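Local coordinates for protein soluble lytic transglycosylase B3 (Pseudomonas aeruginosa, PDB 5ANZ) that probably cleaves the glycan strands of peptidoglycan as a lytic transglycosylase during cell-wall turnover, and carries a bound calcium ion, at residues Q46-W51 / V76-A81; D53-Q58 / Q176-L181; A81-D86 / L160-Y165; G203-I208 / R225-S230; Q364-Q369 / G380-I385. All blocks are in the same frame, centred on the assembly; numbering follows the deposited sequence. Where two conformers were deposited one is given.

Contact 1. Residues Q46-W51 / V76-A81; sequences QSFEQW and VQPDPA
F48 lays its ring against P78 in a proline-aromatic CH-pi contact at the start of helix 48-61, whose first turn is closed by an S47/Q50 capping box. CG of F48 is anti to the backbone N (chi1 179°), which places CG on the side of residues 76-78. P78 CD sits over one ring face, 3.9 Å from the F48 centroid and offset toward the rim. P78 CG lies beside it, 3.6 Å from F48 CD1, and the ring and the proline run antiparallel alongside each other. At the far end of the ring the contact changes character: V76 O approaches F48 CE2 obliquely at 3.4 Å, and V76 CG1 comes to 4.1 Å from F48 CZ. On the flank, E49 bends at chi2 (72°) and turns its carboxylate toward the end of the Q77 side chain, whose amide orientation is uncertain. R158 donates from NE to Q77 O and from NH2 to P78 O, while Y165 meets the F48 ring edge-to-face. The contact thus joins the start of helix 48-61 to the extended loop leading into helix 80-87. In the capping box, Q50 N donates to S47 OG at 3.0 Å; the return bond, S47 N to Q50 OE1, is nearly straight (N-H...O 176°), with the donor above the carbonyl plane of the Q50 amide.

Contact 2. Residues D53-Q58 / Q176-L181; sequences DAFRQQ and QLLAAL
In the helical turn that carries L177 and L181, the two leucines that F55 meets most closely, the backbone bond from A180 N to Q176 O is short at 2.8 Å, and the next one, L181 N to L177 O, measures 3.0 Å. The latter bond spans the turn that separates the two leucines on the same side of helix 170-186, and the far end of the F55 ring reaches both. The contact is mainly apolar packing round the F55 ring, with Q58 touching L178 beside it. CG of F55 is anti to the backbone N (chi1 175°), and the ring points from helix 48-61 at its partner. L177 makes the closest approach: its CD2 is 3.5 Å from F55 CE2, and its CG is 3.7 Å from F55 CZ, with the leucine set obliquely to the ring. L181 CD1 adds a second methyl, also oblique, 3.9 Å from F55 CE2. L178 N lies near the ring plane at the edge, 4.3 Å from F55 CZ. L178 CD1 is a looser neighbour, 4.4 Å from Q58 O. The local axes approach to 11.6 Å at a crossing angle of -65°, a separation that the F55 ring and the leucine side chains span. Around this pair, F69 of helix 66-73 touches F55, and A72 of the same helix touches L181; W51 lies nearly parallel to the F55 ring, and helix 156-166 backs L177 through I157 and L160.

Contact 3. Residues A81-D86 / L160-Y165; sequences AVVEAD and LATLAY
V82 opens the contact by setting CG1 against L163, 3.6 Å from its CD2, the two side chains crossing at about a right angle. CG1 of V82 is anti to the backbone N (chi1 170°), and the same methyl also stands 4.0 Å from T162 CG2. V83 follows with its other branch: CG2 meets T162 CG2 at 3.5 Å, tighter than usual carbon contact, again at about a right angle. T162 can offer this methyl because its CG2 is anti to the backbone N, while OG1 turns to polar work, donating to R158 O in its own helix and accepting from D79 N just ahead of helix 80-87. One turn after V82, D86 completes the row. Its CB lies 3.6 Å from L163 CD2, and its OD1 is only a little farther from that methyl at 3.8 Å. L163 CD2 therefore lies against both CB and the carboxylate of D86, while D86 OD2 accepts a hydrogen bond from R168 N. L163 CD2 is thus shared by V82 and D86. The short segments approach to 9.3 Å between axes, crossing at -61°, close enough for small branched side chains to mesh. W198 touches V82 and D86 from a loop, and A173 of helix 170-186 lies against L163. The L163 side chain is about 9 Å from that of I208, which binds N-acetyl-D-glucosamine in another structure of this protein; no sugar is bound here. The crossing is part of the alpha-helical body of the transglycosylase (SLT) domain, of the lysozyme clan.

Contact 4. Residues G203-I208 / R225-S230; sequences GQTQFI and RDIWGS
Q204 binds residues 225-230 twice: its backbone N donates to I227 O at 2.8 Å, nearly straight (170°), and its side-chain NE2 donates to W228 O at 3.0 Å. The second donor stands above the carbonyl plane of W228, although W228 O lies in the amide plane of Q204. This is the tight part. G203, at positive phi (66°), brings its CA to 3.6 Å from W228 CD1, with no side chain between. I227 CD1 reaches T205 OG1 at 3.3 Å, and T205 OG1 in turn lies over one face of the F207 ring. Toward G229 the contact thins: that residue is exposed, and the Q204 amide comes no nearer than 4.4 Å to S230 N. There the turn holds itself, D226 OD1 accepting from W228 N and from G229 N (2.8 Å) on one face of its carboxylate, an Asx turn and motif. S230 OG caps D233 N, next to the calcium site. Q204 OE1 accepts from W141 NE1, so both ends of the buried amide are satisfied. These directional bonds probably hold two loops in a set relative position: the turn that follows the calcium-binding loop and the loop that ends in I208.

Contact 5. Residues Q364-Q369 / G380-I385; sequences QRIELQ and GAVDGI
The R365 guanidinium receives G384 O at its edge, in its plane: NE donates at 2.9 Å, nearly along the C=O axis. Water 1 joins the same two groups, accepting from R365 NH2 at 2.6 Å and donating to G384 O. The D383 carboxylate is engaged through OD1 from opposite faces, by Q369 NE2 at 3.1 Å and by I385 N at 2.8 Å; the latter bond makes an Asx turn. D383 OD1 lies close to the amide plane of Q369, while amide and carboxylate planes are 36° apart. The other end of that amide, Q369 OE1, accepts from G384 N at 2.8 Å. Q369 reaches the loop with its chain extended beyond CG (chi2 169°). Helix 362-374 and the loop before helix 388-401 both belong to the probable peptidoglycan-binding domain, a small helical module, and the contact folds that loop back on its helix. I366 adds the apolar part: its CG1 packs on G384 CA at 3.6 Å, where glycine at positive phi brings only backbone, and its CG2 meets V382 CG1 at 3.7 Å, the two side chains crossing at about a right angle. Q369 NE2 has a further partner in T390 OG1 of helix 388-401.

Contacts 1, 2 and 3 form one connected helical cluster. Contacts 1 and 3 share A81, their centres 9 Å apart, and are joined by a probable hydrogen bond between Q46 O and Y165 OH. Contacts 1 and 2 both use helix 48-61 and meet where W51 CH2 packs on L177 CD2 at 3.8 Å; contacts 2 and 3 meet where L177 CD2 lies 3.9 Å from A161 CA. Q176, in the helix of contact 2, lies 3.6 Å (NE2) from I208 CD1 of contact 4. In sequence contact 4 encloses the calcium ligands D218, D220, D222 and K224, with D233 just after it; the S230 side chain is about 5 Å from the ion. Contact 5 stands apart, about 37 Å from contact 4 between centres, in the other domain family.

Contact 1. Residues Q46-W51 / V76-A81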
# COMPACT_ATOMS: atom_id res chain seq x y z
N GLN A 46 -4.71 33.30 -8.27
CA GLN A 46 -3.59 33.12 -9.17
C GLN A 46 -2.27 33.15 -8.40
O GLN A 46 -1.38 32.34 -8.65
CB GLN A 46 -3.59 34.17 -10.28
CG GLN A 46 -2.45 34.02 -11.27
CD GLN A 46 -2.72 34.72 -12.59
OE1 GLN A 46 -3.75 34.50 -13.23
NE2 GLN A 46 -1.79 35.58 -13.01
N SER A 47 -2.14 34.10 -7.47
CA SER A 47 -0.99 34.09 -6.57
C SER A 47 -1.29 33.17 -5.39
O SER A 47 -2.46 32.89 -5.11
CB SER A 47 -0.66 35.50 -6.08
OG SER A 47 -1.41 35.81 -4.92
N PHE A 48 -0.26 32.68 -4.71
CA PHE A 48 -0.48 31.79 -3.56
C PHE A 48 -1.23 32.51 -2.44
O PHE A 48 -2.12 31.94 -1.80
CB PHE A 48 0.84 31.24 -3.02
CG PHE A 48 0.68 30.34 -1.82
CD1 PHE A 48 0.17 29.06 -1.96
CD2 PHE A 48 1.00 30.79 -0.55
CE1 PHE A 48 0.01 28.23 -0.87
CE2 PHE A 48 0.84 29.96 0.55
CZ PHE A 48 0.35 28.68 0.39
N GLU A 49 -0.86 33.76 -2.20
CA GLU A 49 -1.54 34.56 -1.18
C GLU A 49 -3.01 34.73 -1.53
O GLU A 49 -3.88 34.66 -0.66
CB GLU A 49 -0.86 35.92 -1.02
CG GLU A 49 0.55 35.87 -0.45
CD GLU A 49 1.57 35.33 -1.44
OE1 GLU A 49 1.19 35.06 -2.60
OE2 GLU A 49 2.75 35.17 -1.06
N GLN A 50 -3.29 34.98 -2.80
CA GLN A 50 -4.68 35.07 -3.26
C GLN A 50 -5.40 33.75 -3.02
O GLN A 50 -6.50 33.72 -2.48
CB GLN A 50 -4.75 35.46 -4.74
CG GLN A 50 -4.62 36.96 -5.00
CD GLN A 50 -4.34 37.27 -6.46
OE1 GLN A 50 -4.15 36.37 -7.27
NE2 GLN A 50 -4.33 38.56 -6.80
N TRP A 51 -4.77 32.64 -3.40
CA TRP A 51 -5.39 31.35 -3.17
C TRP A 51 -5.61 31.15 -1.66
O TRP A 51 -6.66 30.67 -1.25
CB TRP A 51 -4.55 30.20 -3.74
CG TRP A 51 -5.02 28.90 -3.16
CD1 TRP A 51 -6.01 28.09 -3.64
CD2 TRP A 51 -4.56 28.30 -1.94
NE1 TRP A 51 -6.18 27.01 -2.80
CE2 TRP A 51 -5.31 27.12 -1.75
CE3 TRP A 51 -3.60 28.65 -0.99
CZ2 TRP A 51 -5.11 26.28 -0.65
CZ3 TRP A 51 -3.40 27.81 0.10
CH2 TRP A 51 -4.15 26.65 0.26
N VAL A 76 4.28 29.97 5.48
CA VAL A 76 4.06 28.95 4.45
C VAL A 76 4.01 29.52 3.03
O VAL A 76 3.32 30.51 2.75
CB VAL A 76 2.77 28.17 4.72
CG1 VAL A 76 2.45 27.26 3.55
CG2 VAL A 76 2.90 27.39 6.02
N GLN A 77 4.77 28.89 2.14
CA GLN A 77 4.80 29.21 0.72
C GLN A 77 4.73 27.89 -0.05
O GLN A 77 4.90 26.84 0.55
CB GLN A 77 6.08 29.97 0.35
CG GLN A 77 6.15 31.41 0.84
CD GLN A 77 5.17 32.32 0.11
OE1 GLN A 77 4.21 32.81 0.70
NE2 GLN A 77 5.42 32.55 -1.17
N PRO A 78 4.48 27.94 -1.37
CA PRO A 78 4.48 26.66 -2.08
C PRO A 78 5.82 25.93 -1.99
O PRO A 78 6.87 26.57 -1.87
CB PRO A 78 4.16 27.05 -3.52
CG PRO A 78 3.39 28.33 -3.38
CD PRO A 78 4.05 29.05 -2.24
N ASP A 79 5.77 24.60 -2.03
CA ASP A 79 6.97 23.77 -2.00
C ASP A 79 7.18 23.09 -3.36
O ASP A 79 6.45 22.17 -3.72
CB ASP A 79 6.86 22.72 -0.90
CG ASP A 79 8.13 21.92 -0.74
OD1 ASP A 79 9.03 22.07 -1.61
OD2 ASP A 79 8.23 21.17 0.25
N PRO A 80 8.19 23.54 -4.13
CA PRO A 80 8.39 22.99 -5.48
C PRO A 80 8.69 21.50 -5.46
O PRO A 80 8.40 20.81 -6.45
CB PRO A 80 9.59 23.78 -6.01
CG PRO A 80 9.60 25.04 -5.22
CD PRO A 80 9.12 24.65 -3.84
N ALA A 81 9.25 21.01 -4.36
CA ALA A 81 9.53 19.59 -4.20
C ALA A 81 8.24 18.79 -4.20
O ALA A 81 8.17 17.69 -4.75
CB ALA A 81 10.32 19.34 -2.92

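Contact 2. Residues D53-Q58 / Q176-L181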
# COMPACT_ATOMS: atom_id res chain seq x y z
N ASP A 53 -5.90 33.39 0.90
CA ASP A 53 -6.90 34.24 1.52
C ASP A 53 -8.29 33.74 1.15
O ASP A 53 -9.21 33.80 1.97
CB ASP A 53 -6.72 35.70 1.10
CG ASP A 53 -5.43 36.29 1.65
OD1 ASP A 53 -4.90 35.75 2.64
OD2 ASP A 53 -4.96 37.29 1.08
N ALA A 54 -8.43 33.24 -0.07
CA ALA A 54 -9.70 32.69 -0.53
C ALA A 54 -9.99 31.38 0.19
O ALA A 54 -11.13 31.12 0.59
CB ALA A 54 -9.70 32.49 -2.04
N PHE A 55 -8.96 30.55 0.37
CA PHE A 55 -9.15 29.30 1.10
C PHE A 55 -9.45 29.56 2.58
O PHE A 55 -10.16 28.80 3.21
CB PHE A 55 -7.92 28.39 0.98
CG PHE A 55 -8.03 27.14 1.81
CD1 PHE A 55 -8.96 26.16 1.51
CD2 PHE A 55 -7.21 26.96 2.92
CE1 PHE A 55 -9.07 25.01 2.28
CE2 PHE A 55 -7.32 25.82 3.70
CZ PHE A 55 -8.25 24.84 3.38
N ARG A 56 -8.91 30.65 3.12
CA ARG A 56 -9.13 30.97 4.53
C ARG A 56 -10.62 31.16 4.78
O ARG A 56 -11.13 30.80 5.85
CB ARG A 56 -8.34 32.22 4.93
CG ARG A 56 -8.37 32.58 6.42
CD ARG A 56 -7.50 33.81 6.69
NE ARG A 56 -7.18 34.04 8.10
CZ ARG A 56 -7.84 34.89 8.88
NH1 ARG A 56 -8.86 35.58 8.40
NH2 ARG A 56 -7.48 35.05 10.15
N GLN A 57 -11.32 31.71 3.80
CA GLN A 57 -12.77 31.84 3.88
C GLN A 57 -13.44 30.47 3.98
O GLN A 57 -14.36 30.28 4.77
CB GLN A 57 -13.32 32.61 2.68
CG GLN A 57 -12.98 34.09 2.71
CD GLN A 57 -13.57 34.79 3.93
OE1 GLN A 57 -14.60 34.38 4.46
NE2 GLN A 57 -12.91 35.86 4.38
N GLN A 58 -12.97 29.50 3.20
CA GLN A 58 -13.56 28.17 3.23
C GLN A 58 -13.24 27.44 4.53
O GLN A 58 -14.07 26.67 5.03
CB GLN A 58 -13.06 27.34 2.04
CG GLN A 58 -13.48 27.91 0.69
CD GLN A 58 -12.84 27.19 -0.47
OE1 GLN A 58 -11.64 26.93 -0.46
NE2 GLN A 58 -13.64 26.85 -1.47
N GLN A 176 -8.12 17.15 2.37
CA GLN A 176 -7.18 16.74 3.39
C GLN A 176 -6.69 17.94 4.18
O GLN A 176 -6.41 17.83 5.38
CB GLN A 176 -6.01 16.00 2.76
CG GLN A 176 -6.45 14.73 2.07
CD GLN A 176 -7.17 13.77 3.00
OE1 GLN A 176 -6.82 13.65 4.17
NE2 GLN A 176 -8.18 13.08 2.48
N LEU A 177 -6.57 19.09 3.51
CA LEU A 177 -6.05 20.28 4.16
C LEU A 177 -7.03 20.78 5.23
O LEU A 177 -6.64 21.15 6.33
CB LEU A 177 -5.77 21.39 3.13
CG LEU A 177 -5.21 22.71 3.67
CD1 LEU A 177 -3.94 22.49 4.49
CD2 LEU A 177 -4.93 23.63 2.51
N LEU A 178 -8.32 20.78 4.90
CA LEU A 178 -9.32 21.13 5.90
C LEU A 178 -9.27 20.15 7.08
O LEU A 178 -9.38 20.55 8.24
CB LEU A 178 -10.71 21.16 5.28
CG LEU A 178 -11.75 21.91 6.11
CD1 LEU A 178 -11.39 23.39 6.19
CD2 LEU A 178 -13.14 21.73 5.52
N ALA A 179 -9.08 18.87 6.77
CA ALA A 179 -9.05 17.85 7.80
C ALA A 179 -7.83 18.04 8.70
O ALA A 179 -7.92 17.88 9.92
CB ALA A 179 -9.05 16.46 7.17
N ALA A 180 -6.70 18.38 8.10
CA ALA A 180 -5.48 18.66 8.87
C ALA A 180 -5.66 19.85 9.82
O ALA A 180 -5.20 19.81 10.96
CB ALA A 180 -4.30 18.92 7.94
N LEU A 181 -6.32 20.91 9.35
CA LEU A 181 -6.53 22.08 10.20
C LEU A 181 -7.38 21.72 11.41
O LEU A 181 -7.19 22.28 12.49
CB LEU A 181 -7.17 23.23 9.41
CG LEU A 181 -6.25 23.90 8.38
CD1 LEU A 181 -7.05 24.78 7.41
CD2 LEU A 181 -5.20 24.74 9.09

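Contact 3. Residues A81-D86 / L160-Y165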
# COMPACT_ATOMS: atom_id res chain seq x y z
N ALA A 81 9.25 21.01 -4.36
CA ALA A 81 9.53 19.59 -4.20
C ALA A 81 8.24 18.79 -4.20
O ALA A 81 8.17 17.69 -4.75
CB ALA A 81 10.32 19.34 -2.92
N VAL A 82 7.21 19.35 -3.58
CA VAL A 82 5.91 18.71 -3.54
C VAL A 82 5.27 18.71 -4.93
O VAL A 82 4.69 17.72 -5.38
CB VAL A 82 5.01 19.41 -2.48
CG1 VAL A 82 3.59 18.92 -2.57
CG2 VAL A 82 5.57 19.16 -1.10
N VAL A 83 5.42 19.82 -5.65
CA VAL A 83 4.88 19.90 -7.01
C VAL A 83 5.56 18.86 -7.91
O VAL A 83 4.91 18.18 -8.69
CB VAL A 83 5.06 21.30 -7.61
CG1 VAL A 83 4.62 21.31 -9.08
CG2 VAL A 83 4.28 22.34 -6.79
N GLU A 84 6.87 18.74 -7.77
CA GLU A 84 7.65 17.78 -8.56
C GLU A 84 7.24 16.34 -8.26
O GLU A 84 7.06 15.56 -9.20
CB GLU A 84 9.15 17.97 -8.30
CG GLU A 84 10.02 16.89 -8.94
CD GLU A 84 9.73 16.67 -10.42
OE1 GLU A 84 9.27 17.61 -11.10
OE2 GLU A 84 9.95 15.53 -10.90
N ALA A 85 7.09 15.99 -6.98
CA ALA A 85 6.65 14.64 -6.61
C ALA A 85 5.27 14.32 -7.19
O ALA A 85 4.99 13.20 -7.60
CB ALA A 85 6.65 14.46 -5.09
N ASP A 86 4.40 15.33 -7.20
CA ASP A 86 3.04 15.20 -7.71
C ASP A 86 3.01 15.03 -9.23
O ASP A 86 2.11 14.41 -9.78
CB ASP A 86 2.24 16.43 -7.27
CG ASP A 86 0.80 16.42 -7.77
OD1 ASP A 86 0.00 15.58 -7.29
OD2 ASP A 86 0.47 17.28 -8.61
N LEU A 160 0.13 20.09 1.64
CA LEU A 160 -1.25 20.04 1.13
C LEU A 160 -1.71 21.37 0.54
O LEU A 160 -2.49 21.37 -0.43
CB LEU A 160 -2.21 19.58 2.23
CG LEU A 160 -2.03 18.11 2.64
CD1 LEU A 160 -2.90 17.78 3.85
CD2 LEU A 160 -2.33 17.18 1.47
N ALA A 161 -1.26 22.49 1.09
CA ALA A 161 -1.58 23.79 0.50
C ALA A 161 -0.95 23.93 -0.88
O ALA A 161 -1.57 24.47 -1.80
CB ALA A 161 -1.09 24.93 1.42
N THR A 162 0.27 23.42 -1.02
CA THR A 162 0.95 23.43 -2.30
C THR A 162 0.11 22.67 -3.34
O THR A 162 -0.18 23.20 -4.41
CB THR A 162 2.35 22.82 -2.22
OG1 THR A 162 3.17 23.64 -1.37
CG2 THR A 162 2.98 22.74 -3.60
N LEU A 163 -0.29 21.45 -2.99
CA LEU A 163 -1.10 20.64 -3.91
C LEU A 163 -2.47 21.26 -4.19
O LEU A 163 -2.98 21.18 -5.31
CB LEU A 163 -1.28 19.23 -3.35
CG LEU A 163 0.00 18.42 -3.20
CD1 LEU A 163 -0.30 17.10 -2.52
CD2 LEU A 163 0.64 18.17 -4.56
N ALA A 164 -3.08 21.87 -3.18
CA ALA A 164 -4.35 22.56 -3.38
C ALA A 164 -4.20 23.72 -4.36
O ALA A 164 -5.03 23.93 -5.25
CB ALA A 164 -4.90 23.06 -2.04
N TYR A 165 -3.12 24.47 -4.19
CA TYR A 165 -2.85 25.64 -5.02
C TYR A 165 -2.51 25.29 -6.47
O TYR A 165 -3.06 25.88 -7.39
CB TYR A 165 -1.71 26.46 -4.40
CG TYR A 165 -1.20 27.61 -5.26
CD1 TYR A 165 -2.05 28.63 -5.68
CD2 TYR A 165 0.14 27.69 -5.62
CE1 TYR A 165 -1.58 29.68 -6.45
CE2 TYR A 165 0.62 28.74 -6.39
CZ TYR A 165 -0.24 29.73 -6.80
OH TYR A 165 0.23 30.78 -7.57

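Contact 4. Residues G203-I208 / R225-S230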
# COMPACT_ATOMS: atom_id res chain seq x y z
N GLY A 203 3.13 11.38 9.92
CA GLY A 203 3.60 10.75 11.14
C GLY A 203 4.03 9.30 11.00
O GLY A 203 4.45 8.87 9.93
N GLN A 204 3.95 8.57 12.10
CA GLN A 204 4.50 7.22 12.14
C GLN A 204 3.62 6.26 11.38
O GLN A 204 4.12 5.26 10.84
CB GLN A 204 4.66 6.74 13.57
CG GLN A 204 5.53 7.68 14.40
CD GLN A 204 6.19 7.00 15.56
OE1 GLN A 204 6.44 5.80 15.52
NE2 GLN A 204 6.50 7.77 16.61
N THR A 205 2.33 6.56 11.32
CA THR A 205 1.38 5.67 10.66
C THR A 205 1.23 5.99 9.16
O THR A 205 0.68 5.19 8.40
CB THR A 205 -0.00 5.77 11.32
OG1 THR A 205 -0.43 7.14 11.25
CG2 THR A 205 0.07 5.34 12.78
N GLN A 206 1.66 7.18 8.76
CA GLN A 206 1.45 7.71 7.41
C GLN A 206 -0.03 7.73 7.03
O GLN A 206 -0.40 7.51 5.87
CB GLN A 206 2.27 6.93 6.38
CG GLN A 206 3.78 7.11 6.61
CD GLN A 206 4.28 8.48 6.17
OE1 GLN A 206 4.35 8.78 4.97
NE2 GLN A 206 4.63 9.33 7.14
N PHE A 207 -0.87 8.04 8.02
CA PHE A 207 -2.29 8.34 7.77
C PHE A 207 -2.45 9.68 7.05
O PHE A 207 -1.85 10.66 7.49
CB PHE A 207 -3.07 8.46 9.07
CG PHE A 207 -3.38 7.16 9.78
CD1 PHE A 207 -3.09 5.92 9.22
CD2 PHE A 207 -4.05 7.21 11.01
CE1 PHE A 207 -3.44 4.75 9.90
CE2 PHE A 207 -4.42 6.05 11.68
CZ PHE A 207 -4.12 4.83 11.13
N ILE A 208 -3.29 9.77 6.02
CA ILE A 208 -3.72 11.09 5.54
C ILE A 208 -4.70 11.66 6.58
O ILE A 208 -5.26 10.93 7.38
CB ILE A 208 -4.36 11.03 4.14
CG1 ILE A 208 -5.60 10.13 4.15
CG2 ILE A 208 -3.35 10.54 3.11
CD1 ILE A 208 -6.31 10.06 2.79
N ARG A 225 -4.40 12.39 20.03
CA ARG A 225 -4.13 11.28 19.12
C ARG A 225 -2.83 11.60 18.39
O ARG A 225 -2.83 12.06 17.26
CB ARG A 225 -5.29 11.08 18.15
CG ARG A 225 -6.60 10.77 18.87
CD ARG A 225 -7.66 10.26 17.90
NE ARG A 225 -8.34 11.36 17.21
CZ ARG A 225 -9.19 11.20 16.20
NH1 ARG A 225 -9.48 9.98 15.74
NH2 ARG A 225 -9.76 12.26 15.65
N ASP A 226 -1.72 11.36 19.08
CA ASP A 226 -0.41 11.80 18.61
C ASP A 226 0.33 10.70 17.85
O ASP A 226 1.13 9.96 18.44
CB ASP A 226 0.42 12.26 19.80
CG ASP A 226 1.84 12.64 19.40
OD1 ASP A 226 2.09 12.87 18.20
OD2 ASP A 226 2.70 12.72 20.31
N ILE A 227 0.08 10.62 16.55
CA ILE A 227 0.71 9.58 15.74
C ILE A 227 2.10 10.02 15.29
O ILE A 227 2.73 9.33 14.51
CB ILE A 227 -0.13 9.24 14.48
CG1 ILE A 227 -0.32 10.49 13.62
CG2 ILE A 227 -1.50 8.66 14.89
CD1 ILE A 227 -0.98 10.19 12.25
N TRP A 228 2.56 11.17 15.79
CA TRP A 228 3.91 11.65 15.52
C TRP A 228 4.91 11.24 16.61
O TRP A 228 6.00 10.73 16.31
CB TRP A 228 3.90 13.19 15.37
CG TRP A 228 3.09 13.62 14.19
CD1 TRP A 228 3.55 13.87 12.93
CD2 TRP A 228 1.66 13.84 14.14
NE1 TRP A 228 2.52 14.22 12.10
CE2 TRP A 228 1.35 14.21 12.82
CE3 TRP A 228 0.64 13.75 15.08
CZ2 TRP A 228 0.04 14.49 12.41
CZ3 TRP A 228 -0.68 14.03 14.67
CH2 TRP A 228 -0.95 14.39 13.35
N GLY A 229 4.55 11.48 17.86
CA GLY A 229 5.49 11.32 18.95
C GLY A 229 5.17 10.23 19.96
O GLY A 229 5.95 9.98 20.88
N SER A 230 4.02 9.58 19.80
CA SER A 230 3.62 8.56 20.77
C SER A 230 3.54 7.17 20.15
O SER A 230 2.63 6.91 19.38
CB SER A 230 2.25 8.89 21.35
OG SER A 230 1.74 7.77 22.06

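Contact 5. Residues Q364-Q369 / G380-I385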
# COMPACT_ATOMS: atom_id res chain seq x y z
N GLN A 364 6.72 1.81 -22.28
CA GLN A 364 6.50 0.46 -22.77
C GLN A 364 5.13 -0.08 -22.39
O GLN A 364 4.53 -0.86 -23.15
CB GLN A 364 7.59 -0.49 -22.27
CG GLN A 364 8.89 -0.37 -23.05
CD GLN A 364 10.01 -1.22 -22.48
OE1 GLN A 364 9.96 -1.62 -21.32
NE2 GLN A 364 11.02 -1.49 -23.30
N ARG A 365 4.63 0.31 -21.22
CA ARG A 365 3.29 -0.12 -20.81
C ARG A 365 2.23 0.51 -21.71
O ARG A 365 1.22 -0.13 -22.05
CB ARG A 365 3.03 0.25 -19.35
CG ARG A 365 3.88 -0.55 -18.35
CD ARG A 365 3.39 -0.36 -16.92
NE ARG A 365 3.47 1.02 -16.46
CZ ARG A 365 4.54 1.56 -15.88
NH1 ARG A 365 5.64 0.83 -15.70
NH2 ARG A 365 4.52 2.82 -15.49
N ILE A 366 2.45 1.76 -22.09
CA ILE A 366 1.55 2.44 -23.00
C ILE A 366 1.62 1.81 -24.37
O ILE A 366 0.59 1.57 -25.02
CB ILE A 366 1.88 3.95 -23.09
CG1 ILE A 366 1.44 4.64 -21.80
CG2 ILE A 366 1.23 4.59 -24.32
CD1 ILE A 366 2.13 5.97 -21.55
N GLU A 367 2.84 1.51 -24.81
CA GLU A 367 3.03 0.88 -26.10
C GLU A 367 2.32 -0.48 -26.12
O GLU A 367 1.69 -0.84 -27.11
CB GLU A 367 4.51 0.70 -26.43
CG GLU A 367 4.77 0.31 -27.88
CD GLU A 367 6.23 0.02 -28.16
OE1 GLU A 367 7.08 0.21 -27.26
OE2 GLU A 367 6.54 -0.40 -29.30
N LEU A 368 2.44 -1.22 -25.01
CA LEU A 368 1.81 -2.53 -24.91
C LEU A 368 0.31 -2.43 -25.10
O LEU A 368 -0.29 -3.25 -25.82
CB LEU A 368 2.12 -3.18 -23.56
CG LEU A 368 1.30 -4.45 -23.28
CD1 LEU A 368 1.67 -5.53 -24.28
CD2 LEU A 368 1.51 -4.93 -21.85
N GLN A 369 -0.29 -1.45 -24.45
CA GLN A 369 -1.74 -1.28 -24.53
C GLN A 369 -2.16 -0.93 -25.95
O GLN A 369 -3.19 -1.41 -26.44
CB GLN A 369 -2.22 -0.21 -23.55
CG GLN A 369 -2.27 -0.71 -22.10
CD GLN A 369 -2.49 0.40 -21.09
OE1 GLN A 369 -2.05 1.53 -21.30
NE2 GLN A 369 -3.16 0.08 -19.99
N GLY A 380 -8.93 -1.65 -22.83
CA GLY A 380 -9.61 -0.51 -22.24
C GLY A 380 -8.88 0.76 -22.63
O GLY A 380 -8.41 0.90 -23.75
N ALA A 381 -8.77 1.70 -21.69
CA ALA A 381 -8.10 2.97 -21.97
C ALA A 381 -6.58 2.81 -22.00
O ALA A 381 -6.02 1.97 -21.30
CB ALA A 381 -8.51 4.02 -20.95
N VAL A 382 -5.93 3.62 -22.82
CA VAL A 382 -4.47 3.63 -22.91
C VAL A 382 -3.88 4.60 -21.90
O VAL A 382 -3.59 5.75 -22.23
CB VAL A 382 -4.00 4.02 -24.33
CG1 VAL A 382 -2.48 4.09 -24.38
CG2 VAL A 382 -4.52 3.02 -25.36
N ASP A 383 -3.68 4.13 -20.67
CA ASP A 383 -3.24 5.00 -19.58
C ASP A 383 -1.89 4.58 -19.00
O ASP A 383 -1.36 5.25 -18.11
CB ASP A 383 -4.29 5.02 -18.47
CG ASP A 383 -4.73 3.62 -18.05
OD1 ASP A 383 -4.02 2.64 -18.38
OD2 ASP A 383 -5.78 3.51 -17.38
N GLY A 384 -1.34 3.48 -19.49
CA GLY A 384 -0.09 2.96 -18.97
C GLY A 384 -0.25 2.20 -17.67
O GLY A 384 0.73 1.79 -17.06
N ILE A 385 -1.50 2.00 -17.25
CA ILE A 385 -1.76 1.26 -16.02
C ILE A 385 -2.24 -0.16 -16.31
O ILE A 385 -3.30 -0.36 -16.91
CB ILE A 385 -2.80 1.96 -15.15
CG1 ILE A 385 -2.26 3.32 -14.69
CG2 ILE A 385 -3.19 1.08 -13.97
CD1 ILE A 385 -3.26 4.13 -13.90
O HOH W 1 2.10 3.58 -14.93